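Local coordinates for Blr3880 protein (Bradyrhizobium japonicum, PDB 2OOD) that probably catalyses the zinc-dependent hydrolytic deamination of guanine to xanthine and ammonia, a step of purine degradation, at residues Gly36-Thr41 / Lys46-Tyr51; Ser141-Thr146 / Tyr183-Arg188; Val292-Cys297 / Gly305-Gly310. One frame throughout, in Å; residues are numbered along the deposited sequence.

The three contacts lie in separate regions and share no elements. Interaction 1 pairs the two strands of a hairpin in a small mixed sheet and depends mainly on backbone hydrogen bonds, with apolar side chains on both faces and a lysine at its solvent end. Interactions 2 and 3 both belong to the amidohydrolase barrel, their centres about 30 Å apart. Interaction 2, a small and partly buried contact, joins two outer helices through a proline resting against charged side chains. Interaction 3 is fully buried, stacking two phenylalanines where a barrel strand meets the chain that follows it, and of the three it comes nearest to the zinc and guanine.

Interaction 1 of 3, residues Gly36-Thr41 / Lys46-Tyr51; sequences GLMVVT and KAFGPY
V39 and A47 form an antiparallel hydrogen-bonded pair in the hairpin of strands 36-41 and 45-48, the latter an edge strand of a four-stranded mixed sheet. V39 N donates to A47 O at 2.8 Å and almost straight (173°), whereas the return bond from A47 N is weak. K46 N also donates to V39 O, so two residues face one, a classic beta bulge. Further along, L37 N reaches G49 O at 2.9 Å.

Packing is close on both faces. V39 CB lies 4.1 Å from A47 CB, and L37 CB meets the edge of the Y51 ring, 4.1 Å from Y51 CD1; I54 of helix 51-57 covers L37 and V39. On the other face M38, a selenomethionine, touches the edge of the F48 ring with its CB, 3.8 Å from F48 CD1. Its SE lies obliquely to that ring, 5.4 Å from the centroid, a Met-aromatic contact, while F12, H33 and F398 also pack on F48.

The bulged end is looser. Bent at chi2 (-59°), the exposed K46 lays its methylenes across T41, whose OG1 is hydrogen-bonded to T5. A water accepts weakly from K46 NZ and donates to T41 O. The hairpin is thus held by backbone bonds and apolar faces, and the lysine charge probably adds little directional grip.

Interaction 2 of 3, residues Ser141-Thr146 / Tyr183-Arg188; sequences SSPVAT and YRDSKR
At the first turn of helix 143-156, P143 rests against D185 and R188 of helix 179-193, both helices belonging to the outer layer of the amidohydrolase (beta/alpha)8 barrel. The proline ring rests on both: its CG meets the aspartate and its CB the guanidinium. P143 CG is 3.4 Å from D185 OD2 and 3.6 Å from D185 CB, so the aspartate meets the pyrrolidine with its methylene as well as its carboxylate. P143 CB in turn is 3.5 Å from R188 NH2, approaching the guanidinium obliquely. R188 runs out extended through chi1 and chi2, then bends at chi3 (72°), which brings its end to helix 143-156, where NH2 also makes a salt bridge to E147.

In barrel order, strand 160-166 runs between the two helices, and its L164 touches both P143 and D185, so the contact closes over the outer side of that strand. P143 directly follows the N-cap residue S142, whose OG accepts a capping bond from V144 N at 3.2 Å. Lacking an N-H, the proline suits this first turn, and its ring is turned to the neighbouring helix.

D185 is buried, and its charge is met from its own helix. R184 grips it side-on, with both NE and NH2 3.0 Å from D185 OD1. The two nitrogens approach from the same face of the carboxylate, NE from well above its plane and NH2 on the syn side, and a weak bond joins NH2 to OD2. With an alanine in place of D185, R184 would probably be left without its carboxylate mate and free to turn, and a gap would open beside P143 CG.

Interaction 3 of 3, residues Val292-Cys297 / Gly305-Gly310; sequences VVFCPC and GLFRLG
F294 and F307 carry most of this contact, their rings forming an offset stack with centroids 4.8 Å apart and planes inclined at 25°. F294 closes strand 291-294, a parallel strand of the barrel wall, and F307 lies in the chain leading to helix 309-312. The overlap is strongest at one side of each ring: F307 CD2 stands over a face of F294, 3.4 Å from F294 CD1, while F307 CB is 3.5 Å from F294 CE1. With CG anti to the backbone N (chi1 173°), the F294 ring is laid along F307; its CB, set by the backbone, comes over the F307 face, a CH-pi contact 4.2 Å from the F307 centroid.

P296 CD covers the opposite face of F294, so this ring is sandwiched between F307 and the start of helix 296-301. F323 of the adjoining strand meets F294 edge-to-face.

V292, two residues earlier on the same side of the strand, points at the far end of the F307 ring, the two side chains meeting from opposite directions. Its two methyls divide the work: V292 CG1 is 4.0 Å from F307 CZ, and V292 CG2 is 4.0 Å from F307 CE1. M321 of strand 320-323 touches both V292 and F307. Beyond the ring, F307 O is engaged by L309 N, closing an inverse gamma turn centred on R308, and by N349 ND2.

The side chain of V292 is about 11 Å from the zinc and from the guanine, and none of these residues is among those that line the guanine pocket. With carbon alone meeting carbon across the two segments, cohesion probably comes from burial of apolar surface together with dispersion between the stacked rings, the carbonyl O of F307 having its own partners.

Interaction 1 of 3, residues Gly36-Thr41 / Lys46-Tyr51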
ATOM      1  N   GLY A  36      28.551  12.800   9.674  1.00 39.69           N
ATOM      2  CA  GLY A  36      29.293  13.380   8.574  1.00 39.24           C
ATOM      3  C   GLY A  36      28.952  14.826   8.305  1.00 40.49           C
ATOM      4  O   GLY A  36      28.015  15.382   8.885  1.00 40.24           O
ATOM      5  N   LEU A  37      29.717  15.438   7.409  1.00 40.21           N
ATOM      6  CA  LEU A  37      29.512  16.831   7.056  1.00 40.77           C
ATOM      7  C   LEU A  37      29.573  17.019   5.550  1.00 41.91           C
ATOM      8  O   LEU A  37      30.483  16.537   4.878  1.00 41.35           O
ATOM      9  CB  LEU A  37      30.575  17.703   7.729  1.00 41.91           C
ATOM     10  CG  LEU A  37      30.594  19.196   7.384  1.00 42.66           C
ATOM     11  CD1 LEU A  37      29.304  19.852   7.845  1.00 42.55           C
ATOM     12  CD2 LEU A  37      31.791  19.858   8.049  1.00 43.31           C
HETATM   13  N   MSE A  38      28.585  17.725   5.021  1.00 44.49           N
HETATM   14  CA  MSE A  38      28.521  17.992   3.598  1.00 45.42           C
HETATM   15  C   MSE A  38      28.632  19.503   3.422  1.00 45.28           C
HETATM   16  O   MSE A  38      27.851  20.263   3.994  1.00 44.80           O
HETATM   17  CB  MSE A  38      27.195  17.476   3.036  1.00 49.98           C
HETATM   18  CG  MSE A  38      27.019  17.657   1.541  1.00 57.19           C
HETATM   19 SE   MSE A  38      25.324  16.826   0.928  1.00 68.07          SE
HETATM   20  CE  MSE A  38      24.124  18.394   0.990  1.00 67.15           C
ATOM     21  N   VAL A  39      29.619  19.930   2.643  1.00 43.61           N
ATOM     22  CA  VAL A  39      29.856  21.343   2.394  1.00 41.40           C
ATOM     23  C   VAL A  39      29.310  21.714   1.022  1.00 42.20           C
ATOM     24  O   VAL A  39      29.866  21.317  -0.006  1.00 42.83           O
ATOM     25  CB  VAL A  39      31.372  21.658   2.453  1.00 40.03           C
ATOM     26  CG1 VAL A  39      31.621  23.098   2.084  1.00 37.87           C
ATOM     27  CG2 VAL A  39      31.906  21.369   3.846  1.00 37.52           C
ATOM     28  N   VAL A  40      28.223  22.478   1.008  1.00 42.06           N
ATOM     29  CA  VAL A  40      27.589  22.887  -0.244  1.00 40.83           C
ATOM     30  C   VAL A  40      27.803  24.378  -0.506  1.00 42.22           C
ATOM     31  O   VAL A  40      27.521  25.207   0.357  1.00 42.83           O
ATOM     32  CB  VAL A  40      26.068  22.624  -0.199  1.00 38.65           C
ATOM     33  CG1 VAL A  40      25.490  22.672  -1.595  1.00 36.83           C
ATOM     34  CG2 VAL A  40      25.794  21.304   0.456  1.00 36.97           C
ATOM     35  N   THR A  41      28.295  24.716  -1.694  1.00 42.56           N
ATOM     36  CA  THR A  41      28.521  26.113  -2.057  1.00 44.21           C
ATOM     37  C   THR A  41      27.639  26.484  -3.241  1.00 45.31           C
ATOM     38  O   THR A  41      27.832  25.980  -4.353  1.00 44.45           O
ATOM     39  CB  THR A  41      29.995  26.375  -2.446  1.00 44.77           C
ATOM     40  OG1 THR A  41      30.825  26.253  -1.282  1.00 45.09           O
ATOM     41  CG2 THR A  41      30.150  27.773  -3.029  1.00 44.75           C
ATOM     42  N   LYS A  46      30.598  20.341  -2.311  1.00 43.13           N
ATOM     43  CA  LYS A  46      32.005  20.667  -2.518  1.00 42.41           C
ATOM     44  C   LYS A  46      32.893  19.697  -1.764  1.00 41.57           C
ATOM     45  O   LYS A  46      34.038  19.468  -2.144  1.00 41.19           O
ATOM     46  CB  LYS A  46      32.296  22.098  -2.069  1.00 43.10           C
ATOM     47  CG  LYS A  46      31.644  23.150  -2.948  1.00 44.78           C
ATOM     48  CD  LYS A  46      32.095  23.036  -4.405  1.00 45.33           C
ATOM     49  CE  LYS A  46      31.421  24.108  -5.261  1.00 46.62           C
ATOM     50  NZ  LYS A  46      31.839  24.045  -6.694  1.00 46.97           N
ATOM     51  N   ALA A  47      32.354  19.120  -0.698  1.00 39.91           N
ATOM     52  CA  ALA A  47      33.101  18.174   0.100  1.00 39.40           C
ATOM     53  C   ALA A  47      32.147  17.351   0.949  1.00 40.31           C
ATOM     54  O   ALA A  47      31.225  17.882   1.572  1.00 41.03           O
ATOM     55  CB  ALA A  47      34.093  18.911   0.987  1.00 39.75           C
ATOM     56  N   PHE A  48      32.371  16.044   0.969  1.00 40.29           N
ATOM     57  CA  PHE A  48      31.535  15.143   1.748  1.00 39.93           C
ATOM     58  C   PHE A  48      32.451  14.136   2.434  1.00 39.95           C
ATOM     59  O   PHE A  48      33.456  13.712   1.861  1.00 39.64           O
ATOM     60  CB  PHE A  48      30.534  14.432   0.825  1.00 40.00           C
ATOM     61  CG  PHE A  48      29.555  13.551   1.551  1.00 40.24           C
ATOM     62  CD1 PHE A  48      28.718  14.074   2.536  1.00 40.18           C
ATOM     63  CD2 PHE A  48      29.476  12.193   1.260  1.00 39.25           C
ATOM     64  CE1 PHE A  48      27.813  13.244   3.227  1.00 40.59           C
ATOM     65  CE2 PHE A  48      28.577  11.362   1.946  1.00 39.57           C
ATOM     66  CZ  PHE A  48      27.749  11.890   2.929  1.00 39.32           C
ATOM     67  N   GLY A  49      32.109  13.756   3.660  1.00 39.45           N
ATOM     68  CA  GLY A  49      32.929  12.808   4.388  1.00 39.84           C
ATOM     69  C   GLY A  49      32.641  12.906   5.871  1.00 41.45           C
ATOM     70  O   GLY A  49      31.756  13.665   6.274  1.00 41.24           O
ATOM     71  N   PRO A  50      33.363  12.156   6.716  1.00 41.37           N
ATOM     72  CA  PRO A  50      33.132  12.207   8.164  1.00 42.71           C
ATOM     73  C   PRO A  50      33.289  13.625   8.707  1.00 43.70           C
ATOM     74  O   PRO A  50      34.046  14.431   8.154  1.00 43.98           O
ATOM     75  CB  PRO A  50      34.172  11.228   8.717  1.00 42.35           C
ATOM     76  CG  PRO A  50      35.286  11.327   7.712  1.00 42.63           C
ATOM     77  CD  PRO A  50      34.535  11.328   6.397  1.00 41.70           C
ATOM     78  N   TYR A  51      32.570  13.922   9.789  1.00 43.77           N
ATOM     79  CA  TYR A  51      32.587  15.252  10.396  1.00 44.22           C
ATOM     80  C   TYR A  51      33.959  15.899  10.656  1.00 45.01           C
ATOM     81  O   TYR A  51      34.319  16.891  10.010  1.00 44.61           O
ATOM     82  CB  TYR A  51      31.777  15.240  11.694  1.00 44.35           C
ATOM     83  CG  TYR A  51      31.797  16.576  12.384  1.00 45.48           C
ATOM     84  CD1 TYR A  51      31.312  17.714  11.752  1.00 44.71           C
ATOM     85  CD2 TYR A  51      32.350  16.717  13.647  1.00 45.64           C
ATOM     86  CE1 TYR A  51      31.384  18.964  12.358  1.00 45.69           C
ATOM     87  CE2 TYR A  51      32.428  17.964  14.267  1.00 46.01           C
ATOM     88  CZ  TYR A  51      31.946  19.087  13.616  1.00 46.20           C
ATOM     89  OH  TYR A  51      32.045  20.332  14.225  1.00 46.26           O
TER
HETATM   90  O   HOH W   1      29.604  26.070  -6.838  1.00 48.12           O

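Interaction 2 of 3, residues Ser141-Thr146 / Tyr183-Arg188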
ATOM      1  N   SER A 141      -2.041  18.007 -23.371  1.00 38.92           N
ATOM      2  CA  SER A 141      -1.725  18.312 -24.758  1.00 40.04           C
ATOM      3  C   SER A 141      -1.604  19.809 -25.022  1.00 41.21           C
ATOM      4  O   SER A 141      -1.202  20.214 -26.111  1.00 42.48           O
ATOM      5  CB  SER A 141      -2.794  17.714 -25.660  1.00 39.61           C
ATOM      6  OG  SER A 141      -4.077  18.016 -25.148  1.00 39.18           O
ATOM      7  N   SER A 142      -1.955  20.625 -24.029  1.00 42.02           N
ATOM      8  CA  SER A 142      -1.881  22.082 -24.144  1.00 41.33           C
ATOM      9  C   SER A 142      -0.558  22.612 -23.604  1.00 40.49           C
ATOM     10  O   SER A 142      -0.160  22.280 -22.495  1.00 41.23           O
ATOM     11  CB  SER A 142      -3.028  22.726 -23.366  1.00 42.75           C
ATOM     12  OG  SER A 142      -2.727  24.078 -23.052  1.00 44.46           O
ATOM     13  N   PRO A 143       0.134  23.457 -24.379  1.00 40.08           N
ATOM     14  CA  PRO A 143       1.419  24.005 -23.920  1.00 40.08           C
ATOM     15  C   PRO A 143       1.346  24.745 -22.576  1.00 39.32           C
ATOM     16  O   PRO A 143       2.346  24.843 -21.864  1.00 39.28           O
ATOM     17  CB  PRO A 143       1.837  24.923 -25.073  1.00 38.98           C
ATOM     18  CG  PRO A 143       1.240  24.250 -26.268  1.00 39.12           C
ATOM     19  CD  PRO A 143      -0.140  23.855 -25.771  1.00 39.64           C
ATOM     20  N   VAL A 144       0.163  25.253 -22.237  1.00 38.27           N
ATOM     21  CA  VAL A 144      -0.049  25.987 -20.988  1.00 37.98           C
ATOM     22  C   VAL A 144       0.490  25.237 -19.766  1.00 38.41           C
ATOM     23  O   VAL A 144       1.388  25.723 -19.073  1.00 38.29           O
ATOM     24  CB  VAL A 144      -1.554  26.271 -20.767  1.00 37.83           C
ATOM     25  CG1 VAL A 144      -1.772  26.999 -19.456  1.00 36.95           C
ATOM     26  CG2 VAL A 144      -2.096  27.087 -21.918  1.00 36.07           C
ATOM     27  N   ALA A 145      -0.064  24.054 -19.511  1.00 38.11           N
ATOM     28  CA  ALA A 145       0.353  23.237 -18.379  1.00 36.64           C
ATOM     29  C   ALA A 145       1.869  23.049 -18.346  1.00 37.36           C
ATOM     30  O   ALA A 145       2.481  23.099 -17.280  1.00 37.85           O
ATOM     31  CB  ALA A 145      -0.341  21.892 -18.434  1.00 36.25           C
ATOM     32  N   THR A 146       2.480  22.833 -19.505  1.00 36.93           N
ATOM     33  CA  THR A 146       3.927  22.652 -19.557  1.00 37.66           C
ATOM     34  C   THR A 146       4.686  23.929 -19.196  1.00 38.58           C
ATOM     35  O   THR A 146       5.697  23.879 -18.487  1.00 39.16           O
ATOM     36  CB  THR A 146       4.394  22.192 -20.956  1.00 37.63           C
ATOM     37  OG1 THR A 146       3.875  20.885 -21.223  1.00 38.17           O
ATOM     38  CG2 THR A 146       5.918  22.146 -21.024  1.00 35.53           C
ATOM     39  N   TYR A 183       4.357  19.492 -33.131  1.00 43.61           N
ATOM     40  CA  TYR A 183       5.738  19.755 -33.522  1.00 43.93           C
ATOM     41  C   TYR A 183       6.066  21.223 -33.308  1.00 44.81           C
ATOM     42  O   TYR A 183       7.142  21.572 -32.814  1.00 45.63           O
ATOM     43  CB  TYR A 183       5.963  19.429 -34.996  1.00 43.66           C
ATOM     44  CG  TYR A 183       7.331  19.858 -35.477  1.00 42.33           C
ATOM     45  CD1 TYR A 183       8.466  19.198 -35.048  1.00 41.85           C
ATOM     46  CD2 TYR A 183       7.489  20.942 -36.338  1.00 41.14           C
ATOM     47  CE1 TYR A 183       9.734  19.595 -35.458  1.00 41.82           C
ATOM     48  CE2 TYR A 183       8.757  21.354 -36.757  1.00 40.40           C
ATOM     49  CZ  TYR A 183       9.877  20.669 -36.311  1.00 41.45           C
ATOM     50  OH  TYR A 183      11.150  21.034 -36.714  1.00 41.07           O
ATOM     51  N   ARG A 184       5.134  22.081 -33.707  1.00 44.86           N
ATOM     52  CA  ARG A 184       5.305  23.520 -33.569  1.00 45.12           C
ATOM     53  C   ARG A 184       5.520  23.886 -32.101  1.00 44.16           C
ATOM     54  O   ARG A 184       6.556  24.448 -31.740  1.00 43.20           O
ATOM     55  CB  ARG A 184       4.068  24.233 -34.109  1.00 46.32           C
ATOM     56  CG  ARG A 184       4.168  25.752 -34.158  1.00 48.16           C
ATOM     57  CD  ARG A 184       2.770  26.341 -34.319  1.00 50.26           C
ATOM     58  NE  ARG A 184       1.937  25.996 -33.165  1.00 52.30           N
ATOM     59  CZ  ARG A 184       0.611  26.101 -33.132  1.00 52.99           C
ATOM     60  NH1 ARG A 184      -0.048  26.543 -34.202  1.00 52.97           N
ATOM     61  NH2 ARG A 184      -0.056  25.773 -32.026  1.00 53.08           N
ATOM     62  N   ASP A 185       4.544  23.547 -31.259  1.00 43.38           N
ATOM     63  CA  ASP A 185       4.628  23.853 -29.834  1.00 42.75           C
ATOM     64  C   ASP A 185       5.823  23.207 -29.132  1.00 43.13           C
ATOM     65  O   ASP A 185       6.509  23.867 -28.346  1.00 43.91           O
ATOM     66  CB  ASP A 185       3.333  23.463 -29.124  1.00 41.01           C
ATOM     67  CG  ASP A 185       2.123  24.190 -29.686  1.00 40.75           C
ATOM     68  OD1 ASP A 185       2.285  25.308 -30.217  1.00 40.98           O
ATOM     69  OD2 ASP A 185       1.000  23.652 -29.586  1.00 40.29           O
ATOM     70  N   SER A 186       6.085  21.929 -29.407  1.00 42.02           N
ATOM     71  CA  SER A 186       7.217  21.248 -28.776  1.00 42.37           C
ATOM     72  C   SER A 186       8.518  21.956 -29.125  1.00 42.01           C
ATOM     73  O   SER A 186       9.419  22.078 -28.292  1.00 40.52           O
ATOM     74  CB  SER A 186       7.307  19.789 -29.238  1.00 42.28           C
ATOM     75  OG  SER A 186       6.209  19.037 -28.757  1.00 43.27           O
ATOM     76  N   LYS A 187       8.597  22.419 -30.370  1.00 42.14           N
ATOM     77  CA  LYS A 187       9.777  23.106 -30.877  1.00 41.88           C
ATOM     78  C   LYS A 187       9.971  24.414 -30.109  1.00 41.82           C
ATOM     79  O   LYS A 187      11.095  24.786 -29.746  1.00 40.59           O
ATOM     80  CB  LYS A 187       9.601  23.381 -32.375  1.00 42.09           C
ATOM     81  CG  LYS A 187      10.898  23.614 -33.127  1.00 44.42           C
ATOM     82  CD  LYS A 187      11.707  22.325 -33.265  1.00 46.89           C
ATOM     83  CE  LYS A 187      13.115  22.595 -33.828  1.00 47.84           C
ATOM     84  NZ  LYS A 187      13.104  23.292 -35.154  1.00 49.82           N
ATOM     85  N   ARG A 188       8.865  25.104 -29.858  1.00 41.01           N
ATOM     86  CA  ARG A 188       8.907  26.361 -29.131  1.00 40.64           C
ATOM     87  C   ARG A 188       9.332  26.124 -27.688  1.00 41.60           C
ATOM     88  O   ARG A 188      10.219  26.808 -27.171  1.00 42.09           O
ATOM     89  CB  ARG A 188       7.527  27.029 -29.152  1.00 40.27           C
ATOM     90  CG  ARG A 188       7.438  28.302 -28.326  1.00 39.11           C
ATOM     91  CD  ARG A 188       6.152  29.053 -28.614  1.00 39.12           C
ATOM     92  NE  ARG A 188       4.978  28.381 -28.064  1.00 41.46           N
ATOM     93  CZ  ARG A 188       4.756  28.206 -26.762  1.00 42.39           C
ATOM     94  NH1 ARG A 188       5.633  28.651 -25.864  1.00 43.35           N
ATOM     95  NH2 ARG A 188       3.648  27.596 -26.351  1.00 42.41           N
TER

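Interaction 3 of 3, residues Val292-Cys297 / Gly305-Gly310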
ATOM      1  N   VAL A 292      13.313   1.616 -18.543  1.00 30.89           N
ATOM      2  CA  VAL A 292      11.918   1.337 -18.236  1.00 31.95           C
ATOM      3  C   VAL A 292      11.635   1.923 -16.854  1.00 32.27           C
ATOM      4  O   VAL A 292      12.537   2.018 -16.021  1.00 32.22           O
ATOM      5  CB  VAL A 292      11.623  -0.193 -18.244  1.00 31.25           C
ATOM      6  CG1 VAL A 292      12.414  -0.886 -17.163  1.00 31.95           C
ATOM      7  CG2 VAL A 292      10.148  -0.443 -18.038  1.00 30.76           C
ATOM      8  N   VAL A 293      10.394   2.336 -16.619  1.00 31.11           N
ATOM      9  CA  VAL A 293      10.025   2.913 -15.338  1.00 31.02           C
ATOM     10  C   VAL A 293       8.999   2.031 -14.648  1.00 30.95           C
ATOM     11  O   VAL A 293       7.867   1.904 -15.107  1.00 31.65           O
ATOM     12  CB  VAL A 293       9.443   4.334 -15.501  1.00 31.25           C
ATOM     13  CG1 VAL A 293       9.213   4.949 -14.139  1.00 30.43           C
ATOM     14  CG2 VAL A 293      10.383   5.200 -16.330  1.00 31.18           C
ATOM     15  N   PHE A 294       9.419   1.430 -13.538  1.00 30.71           N
ATOM     16  CA  PHE A 294       8.599   0.528 -12.730  1.00 30.56           C
ATOM     17  C   PHE A 294       7.663   1.307 -11.807  1.00 29.93           C
ATOM     18  O   PHE A 294       8.105   1.909 -10.835  1.00 30.31           O
ATOM     19  CB  PHE A 294       9.549  -0.394 -11.935  1.00 31.30           C
ATOM     20  CG  PHE A 294       8.876  -1.288 -10.919  1.00 30.00           C
ATOM     21  CD1 PHE A 294       7.583  -1.757 -11.105  1.00 30.15           C
ATOM     22  CD2 PHE A 294       9.585  -1.725  -9.804  1.00 30.40           C
ATOM     23  CE1 PHE A 294       7.010  -2.650 -10.202  1.00 29.34           C
ATOM     24  CE2 PHE A 294       9.021  -2.620  -8.895  1.00 29.65           C
ATOM     25  CZ  PHE A 294       7.735  -3.081  -9.098  1.00 30.26           C
ATOM     26  N   CYS A 295       6.370   1.282 -12.114  1.00 29.06           N
ATOM     27  CA  CYS A 295       5.371   1.994 -11.321  1.00 30.59           C
ATOM     28  C   CYS A 295       4.407   1.024 -10.649  1.00 29.75           C
ATOM     29  O   CYS A 295       3.258   0.907 -11.053  1.00 30.04           O
ATOM     30  CB  CYS A 295       4.584   2.945 -12.223  1.00 30.43           C
ATOM     31  SG  CYS A 295       5.614   4.044 -13.209  1.00 31.03           S
ATOM     32  N   PRO A 296       4.856   0.344  -9.589  1.00 30.10           N
ATOM     33  CA  PRO A 296       4.056  -0.629  -8.846  1.00 29.89           C
ATOM     34  C   PRO A 296       2.704  -0.190  -8.297  1.00 30.46           C
ATOM     35  O   PRO A 296       1.736  -0.936  -8.408  1.00 31.67           O
ATOM     36  CB  PRO A 296       5.012  -1.095  -7.755  1.00 30.68           C
ATOM     37  CG  PRO A 296       5.857   0.089  -7.525  1.00 31.29           C
ATOM     38  CD  PRO A 296       6.141   0.578  -8.912  1.00 30.84           C
ATOM     39  N   CYS A 297       2.619   0.998  -7.709  1.00 29.43           N
ATOM     40  CA  CYS A 297       1.346   1.466  -7.160  1.00 29.71           C
ATOM     41  C   CYS A 297       0.275   1.542  -8.229  1.00 29.26           C
ATOM     42  O   CYS A 297      -0.874   1.174  -8.000  1.00 30.04           O
ATOM     43  CB  CYS A 297       1.497   2.844  -6.525  1.00 29.18           C
ATOM     44  SG  CYS A 297       2.454   2.864  -5.023  1.00 34.46           S
ATOM     45  N   GLY A 305      -0.933  -5.436 -13.517  1.00 33.95           N
ATOM     46  CA  GLY A 305      -0.242  -6.677 -13.234  1.00 34.17           C
ATOM     47  C   GLY A 305       1.049  -6.538 -12.456  1.00 33.78           C
ATOM     48  O   GLY A 305       1.294  -5.524 -11.815  1.00 34.45           O
ATOM     49  N   LEU A 306       1.888  -7.567 -12.531  1.00 32.97           N
ATOM     50  CA  LEU A 306       3.156  -7.588 -11.816  1.00 31.48           C
ATOM     51  C   LEU A 306       4.366  -7.415 -12.728  1.00 30.48           C
ATOM     52  O   LEU A 306       4.710  -8.307 -13.501  1.00 29.43           O
ATOM     53  CB  LEU A 306       3.289  -8.902 -11.040  1.00 30.76           C
ATOM     54  CG  LEU A 306       2.159  -9.286 -10.080  1.00 30.31           C
ATOM     55  CD1 LEU A 306       2.410 -10.679  -9.540  1.00 30.42           C
ATOM     56  CD2 LEU A 306       2.071  -8.287  -8.943  1.00 29.85           C
ATOM     57  N   PHE A 307       5.006  -6.256 -12.628  1.00 29.78           N
ATOM     58  CA  PHE A 307       6.194  -5.956 -13.414  1.00 29.61           C
ATOM     59  C   PHE A 307       7.266  -6.979 -13.064  1.00 29.79           C
ATOM     60  O   PHE A 307       7.523  -7.237 -11.896  1.00 29.85           O
ATOM     61  CB  PHE A 307       6.689  -4.550 -13.078  1.00 28.39           C
ATOM     62  CG  PHE A 307       7.979  -4.182 -13.746  1.00 27.56           C
ATOM     63  CD1 PHE A 307       8.023  -3.900 -15.102  1.00 25.38           C
ATOM     64  CD2 PHE A 307       9.160  -4.127 -13.017  1.00 26.57           C
ATOM     65  CE1 PHE A 307       9.227  -3.571 -15.722  1.00 25.71           C
ATOM     66  CE2 PHE A 307      10.369  -3.799 -13.631  1.00 26.05           C
ATOM     67  CZ  PHE A 307      10.398  -3.523 -14.984  1.00 25.14           C
ATOM     68  N   ARG A 308       7.901  -7.551 -14.079  1.00 30.87           N
ATOM     69  CA  ARG A 308       8.933  -8.556 -13.856  1.00 31.96           C
ATOM     70  C   ARG A 308      10.271  -7.924 -13.475  1.00 32.20           C
ATOM     71  O   ARG A 308      11.202  -7.842 -14.273  1.00 32.05           O
ATOM     72  CB  ARG A 308       9.070  -9.431 -15.105  1.00 30.98           C
ATOM     73  CG  ARG A 308       7.795 -10.205 -15.442  1.00 32.17           C
ATOM     74  CD  ARG A 308       7.739 -10.585 -16.908  1.00 31.64           C
ATOM     75  NE  ARG A 308       8.841 -11.455 -17.286  1.00 31.32           N
ATOM     76  CZ  ARG A 308       9.372 -11.510 -18.504  1.00 30.71           C
ATOM     77  NH1 ARG A 308       8.912 -10.741 -19.474  1.00 28.29           N
ATOM     78  NH2 ARG A 308      10.365 -12.347 -18.746  1.00 30.74           N
ATOM     79  N   LEU A 309      10.348  -7.483 -12.228  1.00 32.20           N
ATOM     80  CA  LEU A 309      11.538  -6.843 -11.697  1.00 33.73           C
ATOM     81  C   LEU A 309      12.794  -7.696 -11.854  1.00 34.73           C
ATOM     82  O   LEU A 309      13.857  -7.184 -12.211  1.00 35.64           O
ATOM     83  CB  LEU A 309      11.309  -6.504 -10.222  1.00 32.68           C
ATOM     84  CG  LEU A 309      12.436  -5.817  -9.452  1.00 32.69           C
ATOM     85  CD1 LEU A 309      12.847  -4.537 -10.167  1.00 31.93           C
ATOM     86  CD2 LEU A 309      11.969  -5.534  -8.037  1.00 31.97           C
ATOM     87  N   GLY A 310      12.671  -8.992 -11.585  1.00 34.44           N
ATOM     88  CA  GLY A 310      13.812  -9.882 -11.701  1.00 34.79           C
ATOM     89  C   GLY A 310      14.389 -10.019 -13.103  1.00 34.60           C
ATOM     90  O   GLY A 310      15.567 -10.350 -13.259  1.00 33.89           O
TER